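PDB 3G87: malonyl CoA-acyl carrier protein transacylase from Burkholderia pseudomallei, which probably catalyses transfer of the malonyl group from coenzyme A to holo acyl carrier protein. Local coordinates for residues V49-R53 with D54-R58. Sequence-based numbering, arbitrary orientation.
Sequences VDDPR and DELGR
Asp51 reaches forward to the backbone of Glu55 and Leu56, a worked example of how one buried carboxylate organises a loop between helices. Here a type I beta turn, Asp51 to Asp54, leads out of helix 44-50 of the acyltransferase domain, and Asp54 N closes it on Asp51 O at 3.1 Å. Followed outward, the side chain of Asp51 starts at CB, which lies 4.1 Å from Leu56 CD1. Because CG stands anti to the backbone nitrogen (chi1 -160°), the carboxylate is carried toward the N-H groups of Glu55 and Leu56, just past the turn. OD1 takes the N-H of Glu55 on its syn side, 2.8 Å from Glu55 N and nearly straight at 171°. OD2, also met syn but further from the carboxylate plane, accepts Leu56 N at 3.1 Å, while the CB of Leu56 packs against that same oxygen and the Leu56 side chain touches Leu47 of helix 44-50 and Ala65 of helix 59-81. OD1 has a second donor, a water that also donates to Glu55 OE1 and accepts from Arg53 N; it bridges two like-charged carboxylates and probably eases their repulsion. Arg53, within the turn, and Glu55, just after it, have side chains lying side by side. The Arg53 chain bends at chi3 (-78°), and NE meets Glu55 OE2 at 2.8 Å in a salt bridge, coming from above the carboxylate plane, and a second water links Arg53 NH2 to Glu55 OE1.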
ATOM      1  N   VAL A  49      -9.222 -13.430 -11.517  1.00 21.93           N
ATOM      2  CA  VAL A  49      -9.648 -13.370 -12.928  1.00 22.86           C
ATOM      3  C   VAL A  49     -11.176 -13.381 -13.018  1.00 24.23           C
ATOM      4  O   VAL A  49     -11.752 -12.523 -13.691  1.00 24.88           O
ATOM      5  CB  VAL A  49      -8.996 -14.491 -13.801  1.00 23.95           C
ATOM      6  CG1 VAL A  49      -9.623 -14.530 -15.181  1.00 21.24           C
ATOM      7  CG2 VAL A  49      -7.467 -14.315 -13.887  1.00 19.97           C
ATOM      8  N   ASP A  50     -11.818 -14.296 -12.295  1.00 24.27           N
ATOM      9  CA  ASP A  50     -13.269 -14.471 -12.358  1.00 26.21           C
ATOM     10  C   ASP A  50     -14.049 -13.742 -11.241  1.00 27.35           C
ATOM     11  O   ASP A  50     -15.167 -13.280 -11.488  1.00 27.63           O
ATOM     12  CB  ASP A  50     -13.656 -15.966 -12.282  1.00 25.40           C
ATOM     13  CG  ASP A  50     -12.802 -16.873 -13.230  1.00 28.36           C
ATOM     14  OD1 ASP A  50     -12.575 -16.368 -14.388  1.00 24.03           O
ATOM     15  OD2 ASP A  50     -12.403 -18.073 -12.809  1.00 23.45           O
ATOM     16  N   ASP A  51     -13.478 -13.656 -10.025  1.00 27.64           N
ATOM     17  CA  ASP A  51     -14.156 -13.126  -8.835  1.00 28.39           C
ATOM     18  C   ASP A  51     -15.650 -13.477  -8.666  1.00 29.53           C
ATOM     19  O   ASP A  51     -16.465 -12.573  -8.528  1.00 29.17           O
ATOM     20  CB  ASP A  51     -13.971 -11.608  -8.680  1.00 27.92           C
ATOM     21  CG  ASP A  51     -14.243 -11.136  -7.228  1.00 28.72           C
ATOM     22  OD1 ASP A  51     -14.382 -12.011  -6.327  1.00 23.24           O
ATOM     23  OD2 ASP A  51     -14.329  -9.893  -6.986  1.00 32.20           O
ATOM     24  N   PRO A  52     -16.007 -14.733  -8.605  1.00 30.14           N
ATOM     25  CA  PRO A  52     -17.392 -15.133  -8.568  1.00 31.06           C
ATOM     26  C   PRO A  52     -18.256 -14.677  -7.409  1.00 30.73           C
ATOM     27  O   PRO A  52     -19.362 -14.435  -7.657  1.00 30.04           O
ATOM     28  CB  PRO A  52     -17.301 -16.642  -8.634  1.00 31.72           C
ATOM     29  CG  PRO A  52     -15.981 -16.941  -8.475  1.00 32.12           C
ATOM     30  CD  PRO A  52     -15.171 -15.880  -8.890  1.00 31.25           C
ATOM     31  N   ARG A  53     -17.741 -14.538  -6.209  1.00 30.22           N
ATOM     32  CA  ARG A  53     -18.502 -14.092  -5.080  1.00 30.11           C
ATOM     33  C   ARG A  53     -18.259 -12.627  -4.771  1.00 30.31           C
ATOM     34  O   ARG A  53     -18.538 -12.166  -3.716  1.00 29.92           O
ATOM     35  CB  ARG A  53     -18.202 -14.964  -3.884  1.00 29.34           C
ATOM     36  CG  ARG A  53     -18.487 -16.373  -4.105  1.00 29.12           C
ATOM     37  CD  ARG A  53     -18.119 -17.239  -2.937  1.00 30.76           C
ATOM     38  NE  ARG A  53     -16.691 -17.464  -2.929  1.00 33.23           N
ATOM     39  CZ  ARG A  53     -16.043 -18.201  -3.799  1.00 30.81           C
ATOM     40  NH1 ARG A  53     -16.676 -18.841  -4.725  1.00 31.17           N
ATOM     41  NH2 ARG A  53     -14.763 -18.328  -3.718  1.00 29.56           N
ATOM     42  N   ASP A  54     -17.734 -11.911  -5.737  1.00 30.33           N
ATOM     43  CA  ASP A  54     -17.496 -10.512  -5.590  1.00 30.30           C
ATOM     44  C   ASP A  54     -16.771 -10.166  -4.302  1.00 29.34           C
ATOM     45  O   ASP A  54     -17.209  -9.406  -3.517  1.00 28.99           O
ATOM     46  CB  ASP A  54     -18.797  -9.774  -5.774  1.00 31.21           C
ATOM     47  CG  ASP A  54     -19.382  -9.981  -7.144  1.00 34.24           C
ATOM     48  OD1 ASP A  54     -19.014  -9.219  -8.014  1.00 34.25           O
ATOM     49  OD2 ASP A  54     -20.185 -10.899  -7.364  1.00 37.56           O
ATOM     50  N   GLU A  55     -15.622 -10.787  -4.151  1.00 29.24           N
ATOM     51  CA  GLU A  55     -14.824 -10.827  -2.952  1.00 28.89           C
ATOM     52  C   GLU A  55     -13.651  -9.891  -2.979  1.00 27.66           C
ATOM     53  O   GLU A  55     -13.166  -9.546  -1.961  1.00 28.21           O
ATOM     54  CB  GLU A  55     -14.314 -12.237  -2.724  1.00 29.51           C
ATOM     55  CG  GLU A  55     -15.281 -13.105  -2.050  1.00 31.58           C
ATOM     56  CD  GLU A  55     -15.008 -14.560  -2.191  1.00 33.85           C
ATOM     57  OE1 GLU A  55     -14.209 -14.963  -2.978  1.00 34.95           O
ATOM     58  OE2 GLU A  55     -15.625 -15.317  -1.510  1.00 34.42           O
ATOM     59  N   LEU A  56     -13.232  -9.473  -4.156  1.00 26.38           N
ATOM     60  CA  LEU A  56     -12.057  -8.645  -4.337  1.00 25.32           C
ATOM     61  C   LEU A  56     -12.024  -7.366  -3.504  1.00 25.90           C
ATOM     62  O   LEU A  56     -10.996  -6.972  -3.067  1.00 26.10           O
ATOM     63  CB  LEU A  56     -11.793  -8.364  -5.816  1.00 24.03           C
ATOM     64  CG  LEU A  56     -10.990  -9.359  -6.649  1.00 20.44           C
ATOM     65  CD1 LEU A  56     -10.935  -8.955  -8.051  1.00 14.64           C
ATOM     66  CD2 LEU A  56      -9.624  -9.753  -6.155  1.00 13.94           C
ATOM     67  N   GLY A  57     -13.167  -6.759  -3.267  1.00 25.12           N
ATOM     68  CA  GLY A  57     -13.241  -5.561  -2.448  1.00 24.67           C
ATOM     69  C   GLY A  57     -13.271  -5.709  -0.915  1.00 25.10           C
ATOM     70  O   GLY A  57     -13.262  -4.695  -0.145  1.00 24.46           O
ATOM     71  N   ARG A  58     -13.326  -6.950  -0.433  1.00 24.20           N
ATOM     72  CA  ARG A  58     -13.317  -7.174   1.028  1.00 22.95           C
ATOM     73  C   ARG A  58     -11.874  -7.448   1.451  1.00 22.52           C
ATOM     74  O   ARG A  58     -11.229  -8.319   0.891  1.00 23.44           O
ATOM     75  CB  ARG A  58     -14.261  -8.298   1.369  1.00 23.15           C
ATOM     76  CG  ARG A  58     -15.690  -8.045   0.843  1.00 23.91           C
ATOM     77  CD  ARG A  58     -16.457  -9.313   0.804  1.00 27.38           C
ATOM     78  NE  ARG A  58     -16.673  -9.731   2.177  1.00 30.01           N
ATOM     79  CZ  ARG A  58     -16.972 -10.972   2.560  1.00 32.97           C
ATOM     80  NH1 ARG A  58     -17.095 -11.961   1.647  1.00 30.09           N
ATOM     81  NH2 ARG A  58     -17.142 -11.221   3.871  1.00 32.54           N
TER
HETATM   82  O   HOH W   1     -14.680 -14.526  -5.725  1.00 24.70           O
HETATM   83  O   HOH W   2     -12.259 -16.885  -2.541  1.00 26.68           O